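Local structure of Udp-n-acetylglucosamine pyrophosphorylase (4BQH) at residues I155-Q159 with A172-L176; I504-V508 with I536-E541; H365-L369 with F407-C413; N287-F293 with V304-T308. The protein probably catalyses the formation of UDP-N-acetylglucosamine and diphosphate from UTP and N-acetylglucosamine 1-phosphate, the last step of UDP-N-acetylglucosamine synthesis. All blocks are in the same frame, centred on the assembly; numbering follows the deposited sequence.

Interaction 1: residues I155-Q159 with A172-L176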
loop_
_atom_site.group_PDB
_atom_site.type_symbol
_atom_site.label_atom_id
_atom_site.label_comp_id
_atom_site.label_asym_id
_atom_site.label_seq_id
_atom_site.Cartn_x
_atom_site.Cartn_y
_atom_site.Cartn_z
ATOM N N ILE A 155 -11.414 -5.526 -5.881
ATOM C CA ILE A 155 -11.314 -4.878 -7.197
ATOM C C ILE A 155 -12.492 -5.318 -8.052
ATOM O O ILE A 155 -13.157 -4.484 -8.681
ATOM C CB ILE A 155 -10.006 -5.246 -7.906
ATOM C CG1 ILE A 155 -8.841 -4.560 -7.186
ATOM C CG2 ILE A 155 -10.055 -4.882 -9.403
ATOM C CD1 ILE A 155 -7.477 -4.929 -7.712
ATOM N N ARG A 156 -12.735 -6.622 -8.083
ATOM C CA ARG A 156 -13.874 -7.144 -8.886
ATOM C C ARG A 156 -15.201 -6.501 -8.495
ATOM O O ARG A 156 -16.032 -6.154 -9.356
ATOM C CB ARG A 156 -13.947 -8.673 -8.773
ATOM C CG ARG A 156 -12.867 -9.369 -9.599
ATOM C CD ARG A 156 -12.659 -10.808 -9.188
ATOM N NE ARG A 156 -13.892 -11.553 -9.443
ATOM C CZ ARG A 156 -14.212 -12.689 -8.846
ATOM N NH1 ARG A 156 -13.374 -13.265 -7.978
ATOM N NH2 ARG A 156 -15.375 -13.250 -9.131
ATOM N N ARG A 157 -15.438 -6.361 -7.199
ATOM C CA ARG A 157 -16.671 -5.732 -6.733
ATOM C C ARG A 157 -16.782 -4.246 -7.122
ATOM O O ARG A 157 -17.835 -3.796 -7.600
ATOM C CB ARG A 157 -16.860 -5.957 -5.228
ATOM C CG ARG A 157 -18.171 -5.431 -4.692
ATOM C CD ARG A 157 -19.380 -6.131 -5.303
ATOM N NE ARG A 157 -20.557 -5.489 -4.739
ATOM C CZ ARG A 157 -21.676 -5.229 -5.388
ATOM N NH1 ARG A 157 -21.812 -5.557 -6.669
ATOM N NH2 ARG A 157 -22.661 -4.637 -4.730
ATOM N N ARG A 158 -15.702 -3.493 -6.920
ATOM C CA ARG A 158 -15.675 -2.079 -7.307
ATOM C C ARG A 158 -15.921 -1.935 -8.847
ATOM O O ARG A 158 -16.619 -1.021 -9.302
ATOM C CB ARG A 158 -14.355 -1.413 -6.888
ATOM C CG ARG A 158 -14.209 -1.158 -5.369
ATOM C CD ARG A 158 -15.159 -0.093 -4.811
ATOM N NE ARG A 158 -14.849 0.149 -3.395
ATOM C CZ ARG A 158 -15.614 0.818 -2.543
ATOM N NH1 ARG A 158 -16.775 1.312 -2.928
ATOM N NH2 ARG A 158 -15.202 1.017 -1.284
ATOM N N GLN A 159 -15.334 -2.831 -9.628
ATOM C CA GLN A 159 -15.500 -2.826 -11.102
ATOM C C GLN A 159 -16.958 -3.073 -11.456
ATOM O O GLN A 159 -17.540 -2.390 -12.314
ATOM C CB GLN A 159 -14.625 -3.914 -11.748
ATOM C CG GLN A 159 -13.143 -3.540 -11.857
ATOM C CD GLN A 159 -12.280 -4.669 -12.389
ATOM O OE1 GLN A 159 -11.100 -4.478 -12.692
ATOM N NE2 GLN A 159 -12.878 -5.860 -12.549
ATOM N N ALA A 172 -15.264 -2.412 -16.829
ATOM C CA ALA A 172 -14.511 -1.496 -15.948
ATOM C C ALA A 172 -13.298 -2.291 -15.517
ATOM O O ALA A 172 -13.448 -3.413 -15.039
ATOM C CB ALA A 172 -15.337 -1.125 -14.724
ATOM N N ARG A 173 -12.102 -1.737 -15.695
ATOM C CA ARG A 173 -10.888 -2.488 -15.365
ATOM C C ARG A 173 -9.911 -1.642 -14.551
ATOM O O ARG A 173 -9.415 -0.619 -15.015
ATOM C CB ARG A 173 -10.183 -3.045 -16.632
ATOM C CG ARG A 173 -10.939 -4.190 -17.316
ATOM C CD ARG A 173 -11.182 -5.340 -16.340
ATOM N NE ARG A 173 -11.958 -6.453 -16.903
ATOM C CZ ARG A 173 -13.197 -6.791 -16.543
ATOM N NH1 ARG A 173 -13.862 -6.102 -15.624
ATOM N NH2 ARG A 173 -13.780 -7.831 -17.121
ATOM N N VAL A 174 -9.644 -2.095 -13.338
ATOM C CA VAL A 174 -8.590 -1.493 -12.515
ATOM C C VAL A 174 -7.300 -2.309 -12.789
ATOM O O VAL A 174 -7.301 -3.537 -12.607
ATOM C CB VAL A 174 -8.953 -1.604 -11.019
ATOM C CG1 VAL A 174 -7.764 -1.172 -10.140
ATOM C CG2 VAL A 174 -10.202 -0.790 -10.710
ATOM N N GLN A 175 -6.216 -1.662 -13.225
ATOM C CA GLN A 175 -4.942 -2.395 -13.428
ATOM C C GLN A 175 -4.350 -2.702 -12.065
ATOM O O GLN A 175 -4.247 -1.796 -11.236
ATOM C CB GLN A 175 -3.955 -1.569 -14.245
ATOM C CG GLN A 175 -4.491 -1.181 -15.630
ATOM C CD GLN A 175 -4.729 -2.389 -16.510
ATOM O OE1 GLN A 175 -3.929 -3.326 -16.531
ATOM N NE2 GLN A 175 -5.856 -2.387 -17.229
ATOM N N LEU A 176 -3.997 -3.970 -11.838
ATOM C CA LEU A 176 -3.419 -4.397 -10.578
ATOM C C LEU A 176 -1.915 -4.524 -10.784
ATOM O O LEU A 176 -1.444 -5.259 -11.671
ATOM C CB LEU A 176 -4.016 -5.747 -10.131
ATOM C CG LEU A 176 -3.442 -6.289 -8.814
ATOM C CD1 LEU A 176 -3.653 -5.307 -7.666
ATOM C CD2 LEU A 176 -4.056 -7.626 -8.458
#
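Gln159 carries the polar part of this contact, reaching from its helix to the backbone that leads into the next strand. The side-chain oxygen OE1 accepts from the backbone N of Val174 at 2.9 Å, a nearly straight bond (167° at the hydrogen) in which the donor sits only slightly off the plane of the amide. With CG beside its own backbone N and the chain extended beyond it (chi2 175°), the amide runs out alongside the peptide of Ala172, and Gln159 CG comes within 3.2 Å of Ala172 O. Gln204 gives OE1 a second bond, so the buried oxygen is held by two donors.

Arg173 supplies a different polar element. Its chain bends at chi2 (-57°) and folds back, which lets NH1 donate to Ala172 O of the preceding residue at 2.8 Å. That same NH1 lies 3.2 Å from Gln159 NE2; both are donors, and this is a close approach without a bond. A salt bridge from Arg173 NE to Glu201 also holds the guanidinium.

The apolar part belongs to Ile155, one helical turn before Gln159. Its two branches divide the work: CG2 meets Val174 CB at 3.8 Å, while CD1, at the end of the other branch, touches Leu176 CD1.

Helix 147-166 thus packs against the start of strand 175-180 in a helix-to-strand connection of the GT-A-type α/β fold. Val174 also touches Ile109 of helix 95-110, and Leu176 meets Ile118 of strand 114-119, a parallel neighbour in the central sheet.

Interaction 2: residues I504-V508 with I536-E541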
loop_
_atom_site.group_PDB
_atom_site.type_symbol
_atom_site.label_atom_id
_atom_site.label_comp_id
_atom_site.label_asym_id
_atom_site.label_seq_id
_atom_site.Cartn_x
_atom_site.Cartn_y
_atom_site.Cartn_z
ATOM N N ILE A 504 -18.794 -10.521 5.859
ATOM C CA ILE A 504 -19.385 -10.325 4.516
ATOM C C ILE A 504 -18.286 -10.391 3.466
ATOM O O ILE A 504 -17.303 -9.637 3.529
ATOM C CB ILE A 504 -20.127 -8.976 4.428
ATOM C CG1 ILE A 504 -21.237 -8.900 5.493
ATOM C CG2 ILE A 504 -20.696 -8.740 3.007
ATOM C CD1 ILE A 504 -21.828 -7.525 5.709
ATOM N N SER A 505 -18.464 -11.277 2.480
ATOM C CA SER A 505 -17.563 -11.416 1.357
ATOM C C SER A 505 -17.458 -10.105 0.595
ATOM O O SER A 505 -18.453 -9.432 0.435
ATOM C CB SER A 505 -18.093 -12.480 0.385
ATOM O OG SER A 505 -17.238 -12.552 -0.734
ATOM N N PRO A 506 -16.242 -9.753 0.127
ATOM C CA PRO A 506 -16.161 -8.544 -0.716
ATOM C C PRO A 506 -16.927 -8.684 -2.019
ATOM O O PRO A 506 -17.305 -7.673 -2.598
ATOM C CB PRO A 506 -14.661 -8.377 -0.992
ATOM C CG PRO A 506 -13.956 -9.264 -0.038
ATOM C CD PRO A 506 -14.921 -10.336 0.417
ATOM N N LEU A 507 -17.152 -9.914 -2.485
ATOM C CA LEU A 507 -17.973 -10.121 -3.698
ATOM C C LEU A 507 -19.439 -9.754 -3.470
ATOM O O LEU A 507 -20.186 -9.468 -4.430
ATOM C CB LEU A 507 -17.812 -11.563 -4.220
ATOM C CG LEU A 507 -16.411 -11.910 -4.731
ATOM C CD1 LEU A 507 -16.309 -13.356 -5.197
ATOM C CD2 LEU A 507 -15.913 -10.964 -5.825
ATOM N N VAL A 508 -19.849 -9.706 -2.207
ATOM C CA VAL A 508 -21.164 -9.166 -1.844
ATOM C C VAL A 508 -21.167 -7.656 -1.625
ATOM O O VAL A 508 -22.009 -6.943 -2.188
ATOM C CB VAL A 508 -21.759 -9.877 -0.603
ATOM C CG1 VAL A 508 -23.100 -9.280 -0.225
ATOM C CG2 VAL A 508 -21.918 -11.358 -0.917
ATOM N N ILE A 536 -22.197 -13.845 5.089
ATOM C CA ILE A 536 -22.902 -13.417 3.858
ATOM C C ILE A 536 -21.900 -13.539 2.705
ATOM O O ILE A 536 -20.851 -12.897 2.720
ATOM C CB ILE A 536 -23.495 -11.986 3.973
ATOM C CG1 ILE A 536 -24.386 -11.840 5.223
ATOM C CG2 ILE A 536 -24.259 -11.611 2.688
ATOM C CD1 ILE A 536 -25.016 -10.481 5.408
ATOM N N ARG A 537 -22.215 -14.390 1.726
ATOM C CA ARG A 537 -21.333 -14.647 0.578
ATOM C C ARG A 537 -22.172 -14.880 -0.669
ATOM O O ARG A 537 -23.382 -15.134 -0.556
ATOM C CB ARG A 537 -20.324 -15.797 0.818
ATOM C CG ARG A 537 -20.888 -17.214 0.872
ATOM C CD ARG A 537 -21.748 -17.392 2.111
ATOM N NE ARG A 537 -22.051 -18.794 2.380
ATOM C CZ ARG A 537 -22.702 -19.236 3.457
ATOM N NH1 ARG A 537 -23.141 -18.392 4.393
ATOM N NH2 ARG A 537 -22.912 -20.537 3.595
ATOM N N ARG A 538 -21.559 -14.726 -1.839
ATOM C CA ARG A 538 -22.272 -15.016 -3.097
ATOM C C ARG A 538 -22.499 -16.505 -3.223
ATOM O O ARG A 538 -21.640 -17.320 -2.850
ATOM C CB ARG A 538 -21.484 -14.532 -4.309
ATOM C CG ARG A 538 -21.648 -13.058 -4.597
ATOM C CD ARG A 538 -21.497 -12.761 -6.089
ATOM N NE ARG A 538 -20.471 -13.578 -6.749
ATOM C CZ ARG A 538 -19.677 -13.148 -7.741
ATOM N NH1 ARG A 538 -19.755 -11.897 -8.172
ATOM N NH2 ARG A 538 -18.777 -13.962 -8.285
ATOM N N ASP A 539 -23.661 -16.859 -3.763
ATOM C CA ASP A 539 -24.002 -18.257 -4.016
ATOM C C ASP A 539 -22.945 -19.057 -4.769
ATOM O O ASP A 539 -22.758 -20.250 -4.500
ATOM C CB ASP A 539 -25.340 -18.345 -4.756
ATOM C CG ASP A 539 -26.537 -18.301 -3.816
ATOM O OD1 ASP A 539 -26.352 -18.220 -2.577
ATOM O OD2 ASP A 539 -27.677 -18.351 -4.322
ATOM N N ASP A 540 -22.245 -18.421 -5.700
ATOM C CA ASP A 540 -21.260 -19.140 -6.522
ATOM C C ASP A 540 -19.844 -19.257 -5.923
ATOM O O ASP A 540 -18.944 -19.794 -6.564
ATOM C CB ASP A 540 -21.216 -18.564 -7.946
ATOM C CG ASP A 540 -20.794 -17.096 -7.979
ATOM O OD1 ASP A 540 -20.879 -16.410 -6.937
ATOM O OD2 ASP A 540 -20.392 -16.621 -9.061
ATOM N N GLU A 541 -19.645 -18.767 -4.700
ATOM C CA GLU A 541 -18.325 -18.902 -4.051
ATOM C C GLU A 541 -18.063 -20.344 -3.587
ATOM O O GLU A 541 -16.957 -20.876 -3.785
ATOM C CB GLU A 541 -18.160 -17.906 -2.892
ATOM C CG GLU A 541 -18.302 -16.452 -3.323
ATOM C CD GLU A 541 -17.865 -15.467 -2.250
ATOM O OE1 GLU A 541 -16.785 -15.657 -1.659
ATOM O OE2 GLU A 541 -18.600 -14.504 -2.001
#
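Glu541 OE2 is gripped by two donors, Ser505 OG at 2.7 Å and the backbone N of Arg538 at 3.0 Å. The first arrives on the syn side of the carboxylate and the second on the anti side, both somewhat out of its plane. Ser505 at the same time forms an ST turn: its OG, anti to the backbone N (chi1 177°), accepts from Leu507 N at 3.2 Å while donating to Glu541. Arg538 to Glu541 is a type I beta turn, and the carboxylate folds back over it to bond the turn's first residue. Glu541 OE1 has its own partner in a salt bridge with Lys145.

Just before these turns the chains run as parallel strands, Ile504 beside Ile536. Ser505 N donates to Ile536 O at 2.9 Å, almost straight at 175°, and continues the pairing into the loop. The two isoleucines lie side by side and point the same way, against helix 448-471.

Val508 crosses Ile536 at about a right angle, its CG1 on Ile536 CG2, while its CG2 presses on the backbone at Arg537 and Arg538. Leu507 CD1 lies over one face of the Arg538 guanidinium, near its rim, 4.0 Å from Arg538 NH2.

Interaction 3: residues H365-L369 with F407-C413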
loop_
_atom_site.group_PDB
_atom_site.type_symbol
_atom_site.label_atom_id
_atom_site.label_comp_id
_atom_site.label_asym_id
_atom_site.label_seq_id
_atom_site.Cartn_x
_atom_site.Cartn_y
_atom_site.Cartn_z
ATOM N N HIS A 365 1.351 11.509 -13.486
ATOM C CA HIS A 365 2.333 12.592 -13.613
ATOM C C HIS A 365 3.229 12.672 -12.400
ATOM O O HIS A 365 4.461 12.780 -12.549
ATOM C CB HIS A 365 1.651 13.950 -13.812
ATOM C CG HIS A 365 2.606 15.065 -14.212
ATOM N ND1 HIS A 365 2.186 16.315 -14.470
ATOM C CD2 HIS A 365 3.981 15.063 -14.441
ATOM C CE1 HIS A 365 3.243 17.090 -14.804
ATOM N NE2 HIS A 365 4.337 16.333 -14.777
ATOM N N PHE A 366 2.636 12.626 -11.195
ATOM C CA PHE A 366 3.476 12.621 -9.982
ATOM C C PHE A 366 4.404 11.408 -9.942
ATOM O O PHE A 366 5.579 11.545 -9.584
ATOM C CB PHE A 366 2.657 12.708 -8.676
ATOM C CG PHE A 366 3.521 12.653 -7.443
ATOM C CD1 PHE A 366 4.243 13.768 -7.047
ATOM C CD2 PHE A 366 3.689 11.461 -6.730
ATOM C CE1 PHE A 366 5.094 13.702 -5.943
ATOM C CE2 PHE A 366 4.514 11.421 -5.603
ATOM C CZ PHE A 366 5.206 12.545 -5.213
ATOM N N MET A 367 3.878 10.221 -10.261
ATOM C CA MET A 367 4.742 9.032 -10.222
ATOM C C MET A 367 5.956 9.215 -11.134
ATOM O O MET A 367 7.077 8.826 -10.786
ATOM C CB MET A 367 3.959 7.776 -10.578
ATOM C CG MET A 367 2.801 7.485 -9.619
ATOM S SD MET A 367 3.245 7.381 -7.879
ATOM C CE MET A 367 4.189 5.845 -7.864
ATOM N N SER A 368 5.714 9.770 -12.320
ATOM C CA SER A 368 6.780 10.075 -13.282
ATOM C C SER A 368 7.782 11.104 -12.762
ATOM O O SER A 368 8.994 10.916 -12.845
ATOM C CB SER A 368 6.162 10.605 -14.581
ATOM O OG SER A 368 5.340 9.622 -15.179
ATOM N N LEU A 369 7.279 12.216 -12.252
ATOM C CA LEU A 369 8.160 13.307 -11.867
ATOM C C LEU A 369 8.947 12.900 -10.630
ATOM O O LEU A 369 10.125 13.246 -10.510
ATOM C CB LEU A 369 7.340 14.581 -11.567
ATOM C CG LEU A 369 8.133 15.857 -11.211
ATOM C CD1 LEU A 369 7.397 17.091 -11.719
ATOM C CD2 LEU A 369 8.269 16.011 -9.709
ATOM N N PHE A 407 6.992 13.721 -1.396
ATOM C CA PHE A 407 5.833 14.613 -1.520
ATOM C C PHE A 407 6.236 16.086 -1.604
ATOM O O PHE A 407 5.454 16.913 -2.065
ATOM C CB PHE A 407 4.823 14.423 -0.380
ATOM C CG PHE A 407 4.199 13.051 -0.343
ATOM C CD1 PHE A 407 4.145 12.264 -1.478
ATOM C CD2 PHE A 407 3.606 12.591 0.837
ATOM C CE1 PHE A 407 3.549 10.993 -1.434
ATOM C CE2 PHE A 407 3.022 11.333 0.897
ATOM C CZ PHE A 407 3.004 10.541 -0.239
ATOM N N ARG A 408 7.446 16.410 -1.145
ATOM C CA ARG A 408 7.970 17.781 -1.265
ATOM C C ARG A 408 8.009 18.279 -2.724
ATOM O O ARG A 408 8.072 19.486 -2.956
ATOM C CB ARG A 408 9.374 17.846 -0.663
ATOM C CG ARG A 408 10.388 17.037 -1.428
ATOM C CD ARG A 408 11.784 17.557 -1.151
ATOM N NE ARG A 408 12.452 16.767 -0.146
ATOM C CZ ARG A 408 13.697 17.008 0.271
ATOM N NH1 ARG A 408 14.403 18.017 -0.245
ATOM N NH2 ARG A 408 14.230 16.243 1.200
ATOM N N PHE A 409 7.970 17.348 -3.686
ATOM C CA PHE A 409 8.025 17.689 -5.111
ATOM C C PHE A 409 6.667 17.857 -5.769
ATOM O O PHE A 409 6.602 18.175 -6.971
ATOM C CB PHE A 409 8.847 16.645 -5.886
ATOM C CG PHE A 409 10.245 16.505 -5.374
ATOM C CD1 PHE A 409 11.162 17.550 -5.529
ATOM C CD2 PHE A 409 10.646 15.343 -4.728
ATOM C CE1 PHE A 409 12.463 17.427 -5.042
ATOM C CE2 PHE A 409 11.934 15.205 -4.217
ATOM C CZ PHE A 409 12.855 16.255 -4.394
ATOM N N VAL A 410 5.591 17.660 -5.003
ATOM C CA VAL A 410 4.250 17.528 -5.596
ATOM C C VAL A 410 3.823 18.713 -6.464
ATOM O O VAL A 410 3.217 18.518 -7.514
ATOM C CB VAL A 410 3.186 17.248 -4.521
ATOM C CG1 VAL A 410 3.043 18.448 -3.569
ATOM C CG2 VAL A 410 1.855 16.850 -5.163
ATOM N N ASP A 411 4.154 19.932 -6.059
ATOM C CA ASP A 411 3.639 21.064 -6.836
ATOM C C ASP A 411 4.426 21.348 -8.104
ATOM O O ASP A 411 3.997 22.151 -8.947
ATOM C CB ASP A 411 3.497 22.297 -5.942
ATOM C CG ASP A 411 2.364 22.125 -4.938
ATOM O OD1 ASP A 411 1.274 21.682 -5.346
ATOM O OD2 ASP A 411 2.559 22.423 -3.751
ATOM N N GLU A 412 5.565 20.677 -8.257
ATOM C CA GLU A 412 6.343 20.784 -9.499
ATOM C C GLU A 412 5.622 20.150 -10.687
ATOM O O GLU A 412 6.021 20.345 -11.834
ATOM C CB GLU A 412 7.723 20.162 -9.302
ATOM C CG GLU A 412 8.492 20.896 -8.218
ATOM C CD GLU A 412 9.870 20.347 -8.003
ATOM O OE1 GLU A 412 10.294 19.478 -8.778
ATOM O OE2 GLU A 412 10.537 20.797 -7.051
ATOM N N CYS A 413 4.536 19.422 -10.411
ATOM C CA CYS A 413 3.746 18.804 -11.462
ATOM C C CYS A 413 2.868 19.808 -12.210
ATOM O O CYS A 413 2.356 19.490 -13.280
ATOM C CB CYS A 413 2.833 17.713 -10.878
ATOM S SG CYS A 413 3.742 16.321 -10.160
#
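A helix turn and a 3-10 turn meet here by sulfur-aromatic and apolar packing, with no hydrogen bond between them. Cys413, in the 3-10 segment, is central. Its SG lies over the face of the His365 imidazole, 4.4 Å from the ring centroid and only 9° off the normal, and its CB covers the same face toward the rim. The same sulfur sits 3.7 Å from Phe366 CA and approaches the Phe366 ring at its edge. One thiol therefore touches two aromatic rings in different ways, over one and beside the other.

The His365 ring also comes up to the Cys413 carbonyl, bringing His365 CE1 within 3.0 Å of Cys413 O. Its neighbour ND1 is also close to this oxygen, but at an angle too poor for a hydrogen bond.

Phe366, with its CG anti to the backbone N (chi1 178°), swings its ring in among the residues of 407-413. Ring atom CE1 rests 3.9 Å from Val410 CA, and CZ meets Phe407 CD1 at the edge of the Phe407 ring, the two side chains crossing at about a right angle.

Leu369, one turn along the helix, spreads its two methyls over the 3-10 segment and the residue before it: CD1 lies 3.5 Å from the backbone Glu412 O, and CD2 packs on the side-chain carbon Phe409 CB. The Glu412 carboxylate forms a salt bridge with Arg373, further along helix 364-374.

The contact joins that helix to the loop between strands 394-400 and 423-427. Val304, on strand 304-309, touches Phe366, Phe407 and Val410, so this packing continues onto the central sheet.

Interaction 4: residues N287-F293 with V304-T308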
loop_
_atom_site.group_PDB
_atom_site.type_symbol
_atom_site.label_atom_id
_atom_site.label_comp_id
_atom_site.label_asym_id
_atom_site.label_seq_id
_atom_site.Cartn_x
_atom_site.Cartn_y
_atom_site.Cartn_z
ATOM N N ASN A 287 -9.265 -0.181 1.750
ATOM C CA ASN A 287 -10.374 0.239 0.934
ATOM C C ASN A 287 -9.832 0.352 -0.494
ATOM O O ASN A 287 -9.395 1.417 -0.951
ATOM C CB ASN A 287 -10.952 1.542 1.465
ATOM C CG ASN A 287 -12.266 1.902 0.818
ATOM O OD1 ASN A 287 -12.676 1.275 -0.156
ATOM N ND2 ASN A 287 -12.929 2.904 1.352
ATOM N N VAL A 288 -9.854 -0.786 -1.181
ATOM C CA VAL A 288 -9.187 -0.964 -2.478
ATOM C C VAL A 288 -10.016 -0.338 -3.607
ATOM O O VAL A 288 -11.214 -0.612 -3.729
ATOM C CB VAL A 288 -8.957 -2.465 -2.758
ATOM C CG1 VAL A 288 -8.336 -2.677 -4.127
ATOM C CG2 VAL A 288 -8.086 -3.063 -1.669
ATOM N N ALA A 289 -9.360 0.479 -4.441
ATOM C CA ALA A 289 -10.044 1.276 -5.476
ATOM C C ALA A 289 -11.187 2.105 -4.876
ATOM O O ALA A 289 -12.325 2.060 -5.328
ATOM C CB ALA A 289 -10.515 0.390 -6.636
ATOM N N ASP A 290 -10.876 2.846 -3.816
ATOM C CA ASP A 290 -11.874 3.615 -3.077
ATOM C C ASP A 290 -12.365 4.772 -3.951
ATOM O O ASP A 290 -11.591 5.684 -4.219
ATOM C CB ASP A 290 -11.193 4.180 -1.815
ATOM C CG ASP A 290 -12.080 5.074 -0.995
ATOM O OD1 ASP A 290 -13.230 5.356 -1.362
ATOM O OD2 ASP A 290 -11.604 5.504 0.088
ATOM N N PRO A 291 -13.645 4.737 -4.393
ATOM C CA PRO A 291 -14.142 5.784 -5.287
ATOM C C PRO A 291 -14.247 7.165 -4.620
ATOM O O PRO A 291 -14.178 8.176 -5.319
ATOM C CB PRO A 291 -15.532 5.261 -5.697
ATOM C CG PRO A 291 -15.982 4.469 -4.481
ATOM C CD PRO A 291 -14.709 3.761 -4.056
ATOM N N VAL A 292 -14.382 7.232 -3.298
ATOM C CA VAL A 292 -14.388 8.561 -2.621
ATOM C C VAL A 292 -12.978 9.180 -2.647
ATOM O O VAL A 292 -12.819 10.375 -2.908
ATOM C CB VAL A 292 -14.925 8.466 -1.183
ATOM C CG1 VAL A 292 -14.837 9.801 -0.436
ATOM C CG2 VAL A 292 -16.363 7.945 -1.208
ATOM N N PHE A 293 -11.971 8.358 -2.377
ATOM C CA PHE A 293 -10.550 8.759 -2.412
ATOM C C PHE A 293 -10.221 9.259 -3.828
ATOM O O PHE A 293 -9.657 10.332 -4.006
ATOM C CB PHE A 293 -9.760 7.475 -2.106
ATOM C CG PHE A 293 -8.316 7.657 -1.691
ATOM C CD1 PHE A 293 -7.814 8.851 -1.192
ATOM C CD2 PHE A 293 -7.484 6.549 -1.723
ATOM C CE1 PHE A 293 -6.477 8.935 -0.757
ATOM C CE2 PHE A 293 -6.150 6.622 -1.290
ATOM C CZ PHE A 293 -5.660 7.824 -0.812
ATOM N N VAL A 304 -1.186 14.342 -5.298
ATOM C CA VAL A 304 -1.036 13.376 -4.183
ATOM C C VAL A 304 -2.182 13.575 -3.201
ATOM O O VAL A 304 -2.413 14.710 -2.761
ATOM C CB VAL A 304 0.294 13.569 -3.420
ATOM C CG1 VAL A 304 0.307 12.694 -2.145
ATOM C CG2 VAL A 304 1.474 13.219 -4.317
ATOM N N VAL A 305 -2.877 12.489 -2.843
ATOM C CA VAL A 305 -3.782 12.504 -1.696
ATOM C C VAL A 305 -3.306 11.422 -0.744
ATOM O O VAL A 305 -3.016 10.302 -1.184
ATOM C CB VAL A 305 -5.251 12.211 -2.083
ATOM C CG1 VAL A 305 -6.143 12.408 -0.875
ATOM C CG2 VAL A 305 -5.713 13.153 -3.197
ATOM N N VAL A 306 -3.176 11.773 0.542
ATOM C CA VAL A 306 -2.835 10.775 1.555
ATOM C C VAL A 306 -4.027 10.522 2.461
ATOM O O VAL A 306 -4.804 11.459 2.816
ATOM C CB VAL A 306 -1.605 11.172 2.408
ATOM C CG1 VAL A 306 -0.387 11.368 1.489
ATOM C CG2 VAL A 306 -1.883 12.443 3.207
ATOM N N LYS A 307 -4.194 9.256 2.833
ATOM C CA LYS A 307 -5.145 8.956 3.902
ATOM C C LYS A 307 -4.439 8.947 5.243
ATOM O O LYS A 307 -3.335 8.421 5.374
ATOM C CB LYS A 307 -5.799 7.589 3.702
ATOM C CG LYS A 307 -6.987 7.651 2.768
ATOM C CD LYS A 307 -7.629 6.265 2.726
ATOM C CE LYS A 307 -8.862 6.291 1.846
ATOM N NZ LYS A 307 -9.341 4.899 1.564
ATOM N N THR A 308 -5.102 9.500 6.244
ATOM C CA THR A 308 -4.526 9.619 7.590
ATOM C C THR A 308 -5.620 9.304 8.591
ATOM O O THR A 308 -6.800 9.345 8.243
ATOM C CB THR A 308 -4.013 11.044 7.850
ATOM O OG1 THR A 308 -5.078 11.987 7.642
ATOM C CG2 THR A 308 -2.877 11.369 6.868
HETATM O O HOH W 1 -7.357 3.106 0.948
#
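This contact is a buried salt bridge combined with aromatic packing, between the N-terminal end of helix 291-300 and the strand that follows it, 304-309. Lys307 NZ donates to Asp290 OD2 at 2.8 Å, on the anti lone pair of that oxygen. The other oxygen, OD1, caps the helix: it accepts from Val292 N at 2.9 Å, from above the carboxylate plane, and more weakly from Phe293 N. Asp290 thus splits its two oxygens between the strand lysine and the helix start.

The lysine chain is extended beyond CG and crosses the Phe293 ring obliquely on its way to the aspartate. Its CE sits over one face of that ring, 3.9 Å from the centroid and 15° off the normal, a CH-pi contact. Val305 CG1 comes to the ring's edge instead, 3.5 Å from Phe293 CE1.

Lys307 NZ also gives a hydrogen to a water oxygen at 2.7 Å, and it forms a further salt bridge with Glu433. That water in turn donates to Asn287 O over a longer 3.3 Å. Asn287 holds Arg158 and Glu433 with its amide. An aspartate N-cap whose second oxygen is paired with a lysine of the following strand pins the helix start to the sheet of this GT-A-type domain.

Interactions 1 and 4 are buried, and each joins a helix to the strand after it in the same central sheet. They touch through Arg158, whose NH2 probably bonds Asn287 OD1 at 2.8 Å. Their polar chemistry differs: a neutral glutamine amide reads the backbone in the first, a full salt bridge spans the second. Interaction 3 is partly buried and lacks a hydrogen bond across it; Phe366 and Phe407 pack on Val304, and Phe407 also on Val306, of interaction 4's strand. Interaction 2, among the C-terminal strands, combines a buried apolar side with an exposed charged turn, and reaches interaction 1 where Arg157 packs on 506-508. Interactions 2 and 3 lie on opposite sides of the chain's centre.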